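Local coordinates for ABC transporter ATP-binding protein (Sulfolobus tokodaii, PDB 2PJZ), which probably binds and hydrolyses ATP as the nucleotide-binding subunit of an ABC transporter, perhaps one that imports cobalt, at residues E110-A114 / L115-E119; L244-F248 / G249-S253. One frame throughout, in Å; residues are numbered along the deposited sequence.

Contact 1 (E110-A114 / L115-E119); sequences EMLKA and LKLGE
Leu112 and Leu117 meet across the C-terminal end of helix 105-114, where a Schellman motif turns the chain back over its last turn. The two side chains cross at about a right angle, with one methyl of each doing the touching: CD2 of Leu112 lies 3.8 Å from CD1 of Leu117. In Leu117, CG stands opposite the carbonyl carbon and beside the backbone N (chi1 -63°), the rotamer that brings CD1 to that methyl of Leu112. This apolar pair is the usual companion of the motif's long bond, Leu117 N to Leu112 O at 3.1 Å, which is nearly straight (171°). Leu112 O also receives a weak bond from Leu115 N. The bond that spans fewer residues joins Lys116 N to Lys113 O at 3.0 Å. Lys116 makes the reversal by taking positive phi (47°), and its long polar chain suits this outer corner because the ammonium can extend toward solvent.

Leu115 faces the neighbouring helices. Its N keeps the helical bond to Met111 O at 3.0 Å, while Leu115 CG comes within 3.3 Å of Met111 O, and its branch packs against Leu136 and Ser140 of helix 131-144 and Val166 of helix 161-173. Met111 sends its unbranched thioether away from the turn, toward Ser140 and Leu143.

The chemistry divides cleanly. Met111 O keeps its regular helical bond, whereas the oxygens of Leu112 and Lys113 are met by the N-H groups of Leu117 and Lys116 from the reversal, and leucines shield this polar cluster on its buried side. The cap therefore ends the helix without spending a polar side chain, and leaves its lysines on the outer surface.

Contact 2 (L244-F248 / G249-S253); sequences LGMKF and GALGS
From Lys247 to Leu251 the backbone makes two overlapping type I beta turns, closed by Ala250 N to Lys247 O and by Leu251 N to Phe248 O, both 3.0 Å. They carry the chain off strand 246-247, an edge strand that pairs with 216-220 in an antiparallel sheet.

Met246 reaches over the turns from the exposed side. With CG anti to the backbone N (chi1 -167°) and a bend about the last torsion, its flexible thioether presses CE on the backbone of Ala250, 3.3 Å from Ala250 C. Packing is tight here, and alanine's single CB, 3.4 Å from Met246 CE, adds little bulk; Leu251 CD1 lies 4.0 Å from the same CE. Phe248 points the other way, its ring buried against Leu185 and Leu188, and Leu251 joins it obliquely, CD2 at 4.4 Å from Phe248 CE1. Lys247, at the margin, carries its ammonium away from the turn to a salt bridge with Asp243.

At the backbone angles of Gly252 (phi 84°, psi -54°) a CB would jam against the carbonyl oxygen of Leu251. Beyond it, the hydroxyl OG of Ser253 caps the backbone N of Asn255, in the turn leading to helix 256-260.

Overall arrangement
Following the chain from the N terminus, the two contacts come in series, neither nested nor crossed, and each closes only a short local turn. Contact 1 ends helix 105-114 and starts the loop that runs on to helix 131-144, in the helical part of the ABC ATPase fold; its inner side faces that helix and helix 161-173. The chain then passes through the mixed sheet and into a C-terminal antiparallel sheet, where contact 2 takes the edge strand 246-247 into the loop before helix 256-260, alongside strand 216-220, to which it is paired. Contacts 1 and 2 have their centres about 36 Å apart and their nearest atoms about 23 Å apart; they belong to separate parts of the molecule and do not touch.

Contact 1 (E110-A114 / L115-E119)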
loop_
_atom_site.group_PDB
_atom_site.type_symbol
_atom_site.label_atom_id
_atom_site.label_comp_id
_atom_site.label_asym_id
_atom_site.label_seq_id
_atom_site.Cartn_x
_atom_site.Cartn_y
_atom_site.Cartn_z
ATOM N N GLU A 110 21.968 -3.181 -7.049
ATOM C CA GLU A 110 22.300 -3.278 -5.625
ATOM C C GLU A 110 21.159 -3.919 -4.808
ATOM O O GLU A 110 21.399 -4.794 -3.968
ATOM C CB GLU A 110 22.688 -1.890 -5.094
ATOM C CG GLU A 110 22.708 -1.742 -3.587
ATOM C CD GLU A 110 22.854 -0.294 -3.123
ATOM O OE1 GLU A 110 23.508 0.499 -3.837
ATOM O OE2 GLU A 110 22.294 0.050 -2.049
ATOM N N MET A 111 19.918 -3.493 -5.066
ATOM C CA MET A 111 18.737 -4.100 -4.450
ATOM C C MET A 111 18.586 -5.574 -4.830
ATOM O O MET A 111 18.347 -6.413 -3.972
ATOM C CB MET A 111 17.465 -3.317 -4.873
ATOM C CG MET A 111 17.431 -1.849 -4.418
ATOM S SD MET A 111 15.965 -0.947 -5.094
ATOM C CE MET A 111 16.172 0.588 -4.148
ATOM N N LEU A 112 18.725 -5.895 -6.111
ATOM C CA LEU A 112 18.595 -7.304 -6.540
ATOM C C LEU A 112 19.633 -8.179 -5.813
ATOM O O LEU A 112 19.308 -9.241 -5.273
ATOM C CB LEU A 112 18.759 -7.439 -8.052
ATOM C CG LEU A 112 17.675 -7.017 -9.024
ATOM C CD1 LEU A 112 17.994 -7.584 -10.398
ATOM C CD2 LEU A 112 16.310 -7.494 -8.549
ATOM N N LYS A 113 20.870 -7.693 -5.761
ATOM C CA LYS A 113 21.956 -8.386 -5.059
ATOM C C LYS A 113 21.695 -8.561 -3.546
ATOM O O LYS A 113 21.848 -9.669 -3.017
ATOM C CB LYS A 113 23.301 -7.701 -5.331
ATOM C CG LYS A 113 24.479 -8.403 -4.639
ATOM C CD LYS A 113 25.740 -7.588 -4.739
ATOM C CE LYS A 113 26.848 -8.239 -3.897
ATOM N NZ LYS A 113 28.144 -7.517 -4.072
ATOM N N ALA A 114 21.269 -7.494 -2.859
ATOM C CA ALA A 114 20.842 -7.605 -1.468
ATOM C C ALA A 114 19.722 -8.620 -1.257
ATOM O O ALA A 114 19.672 -9.291 -0.221
ATOM C CB ALA A 114 20.457 -6.227 -0.893
ATOM N N LEU A 115 18.844 -8.763 -2.251
ATOM C CA LEU A 115 17.694 -9.688 -2.194
ATOM C C LEU A 115 18.066 -11.124 -2.593
ATOM O O LEU A 115 17.196 -12.015 -2.641
ATOM C CB LEU A 115 16.550 -9.188 -3.101
ATOM C CG LEU A 115 15.752 -7.954 -2.618
ATOM C CD1 LEU A 115 14.950 -7.311 -3.769
ATOM C CD2 LEU A 115 14.855 -8.307 -1.412
ATOM N N LYS A 116 19.351 -11.329 -2.896
ATOM C CA LYS A 116 19.858 -12.616 -3.389
ATOM C C LYS A 116 18.959 -13.156 -4.501
ATOM O O LYS A 116 18.503 -14.306 -4.459
ATOM C CB LYS A 116 20.008 -13.611 -2.233
ATOM C CG LYS A 116 20.945 -13.122 -1.147
ATOM C CD LYS A 116 20.844 -13.982 0.116
ATOM C CE LYS A 116 21.717 -13.425 1.240
ATOM N NZ LYS A 116 23.036 -12.929 0.724
ATOM N N LEU A 117 18.658 -12.275 -5.453
ATOM C CA LEU A 117 18.010 -12.624 -6.706
ATOM C C LEU A 117 19.127 -12.482 -7.727
ATOM O O LEU A 117 19.767 -11.421 -7.819
ATOM C CB LEU A 117 16.876 -11.648 -7.057
ATOM C CG LEU A 117 15.642 -11.502 -6.163
ATOM C CD1 LEU A 117 14.732 -10.380 -6.668
ATOM C CD2 LEU A 117 14.864 -12.799 -6.086
ATOM N N GLY A 118 19.362 -13.560 -8.473
ATOM C CA GLY A 118 20.541 -13.680 -9.320
ATOM C C GLY A 118 20.621 -12.700 -10.470
ATOM O O GLY A 118 19.613 -12.161 -10.914
ATOM N N GLU A 119 21.845 -12.493 -10.948
ATOM C CA GLU A 119 22.159 -11.640 -12.102
ATOM C C GLU A 119 21.328 -12.025 -13.328
ATOM O O GLU A 119 20.999 -11.179 -14.170
ATOM C CB GLU A 119 23.652 -11.804 -12.438
ATOM C CG GLU A 119 24.430 -10.500 -12.642
ATOM C CD GLU A 119 23.676 -9.480 -13.485
ATOM O OE1 GLU A 119 23.449 -9.750 -14.690
ATOM O OE2 GLU A 119 23.323 -8.406 -12.935
#

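Contact 2 (L244-F248 / G249-S253)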
loop_
_atom_site.group_PDB
_atom_site.type_symbol
_atom_site.label_atom_id
_atom_site.label_comp_id
_atom_site.label_asym_id
_atom_site.label_seq_id
_atom_site.Cartn_x
_atom_site.Cartn_y
_atom_site.Cartn_z
ATOM N N LEU A 244 -7.825 -3.681 27.620
ATOM C CA LEU A 244 -9.285 -3.746 27.704
ATOM C C LEU A 244 -9.910 -4.952 26.975
ATOM O O LEU A 244 -11.141 -5.114 26.993
ATOM C CB LEU A 244 -9.938 -2.441 27.246
ATOM C CG LEU A 244 -9.979 -1.237 28.194
ATOM C CD1 LEU A 244 -8.657 -0.444 28.204
ATOM C CD2 LEU A 244 -11.158 -0.304 27.838
ATOM N N GLY A 245 -9.073 -5.790 26.356
ATOM C CA GLY A 245 -9.557 -6.835 25.431
ATOM C C GLY A 245 -8.464 -7.637 24.751
ATOM O O GLY A 245 -7.359 -7.757 25.278
ATOM N N MET A 246 -8.759 -8.188 23.574
ATOM C CA MET A 246 -7.762 -9.004 22.887
ATOM C C MET A 246 -6.731 -8.120 22.188
ATOM O O MET A 246 -7.069 -7.069 21.674
ATOM C CB MET A 246 -8.396 -9.976 21.879
ATOM C CG MET A 246 -7.406 -11.036 21.396
ATOM S SD MET A 246 -7.853 -11.970 19.910
ATOM C CE MET A 246 -6.275 -11.773 19.130
ATOM N N LYS A 247 -5.487 -8.583 22.186
ATOM C CA LYS A 247 -4.365 -7.859 21.623
ATOM C C LYS A 247 -4.487 -7.762 20.099
ATOM O O LYS A 247 -4.685 -8.762 19.411
ATOM C CB LYS A 247 -3.049 -8.562 21.983
ATOM C CG LYS A 247 -2.757 -8.654 23.489
ATOM C CD LYS A 247 -2.423 -7.280 24.060
ATOM C CE LYS A 247 -2.177 -7.358 25.568
ATOM N NZ LYS A 247 -2.063 -5.997 26.169
ATOM N N PHE A 248 -4.359 -6.544 19.580
ATOM C CA PHE A 248 -4.380 -6.355 18.137
ATOM C C PHE A 248 -3.267 -7.168 17.509
ATOM O O PHE A 248 -3.451 -7.761 16.435
ATOM C CB PHE A 248 -4.217 -4.870 17.782
ATOM C CG PHE A 248 -4.254 -4.627 16.311
ATOM C CD1 PHE A 248 -5.457 -4.360 15.680
ATOM C CD2 PHE A 248 -3.103 -4.728 15.561
ATOM C CE1 PHE A 248 -5.505 -4.173 14.303
ATOM C CE2 PHE A 248 -3.140 -4.539 14.189
ATOM C CZ PHE A 248 -4.352 -4.256 13.579
ATOM N N GLY A 249 -2.120 -7.211 18.193
ATOM C CA GLY A 249 -0.978 -8.021 17.776
ATOM C C GLY A 249 -1.223 -9.513 17.611
ATOM O O GLY A 249 -0.429 -10.211 16.984
ATOM N N ALA A 250 -2.300 -10.025 18.195
ATOM C CA ALA A 250 -2.560 -11.446 18.100
ATOM C C ALA A 250 -3.688 -11.729 17.114
ATOM O O ALA A 250 -4.046 -12.891 16.887
ATOM C CB ALA A 250 -2.869 -12.036 19.495
ATOM N N LEU A 251 -4.204 -10.666 16.481
ATOM C CA LEU A 251 -5.406 -10.759 15.655
ATOM C C LEU A 251 -5.302 -11.786 14.530
ATOM O O LEU A 251 -6.256 -12.511 14.248
ATOM C CB LEU A 251 -5.806 -9.381 15.102
ATOM C CG LEU A 251 -7.310 -9.149 15.157
ATOM C CD1 LEU A 251 -7.707 -8.965 16.604
ATOM C CD2 LEU A 251 -7.700 -7.940 14.327
ATOM N N GLY A 252 -4.152 -11.856 13.882
ATOM C CA GLY A 252 -3.980 -12.853 12.840
ATOM C C GLY A 252 -4.531 -12.368 11.518
ATOM O O GLY A 252 -3.805 -12.323 10.536
ATOM N N SER A 253 -5.790 -11.951 11.493
ATOM C CA SER A 253 -6.444 -11.523 10.252
ATOM C C SER A 253 -7.371 -10.350 10.486
ATOM O O SER A 253 -8.120 -10.334 11.461
ATOM C CB SER A 253 -7.261 -12.688 9.647
ATOM O OG SER A 253 -8.202 -12.185 8.706
#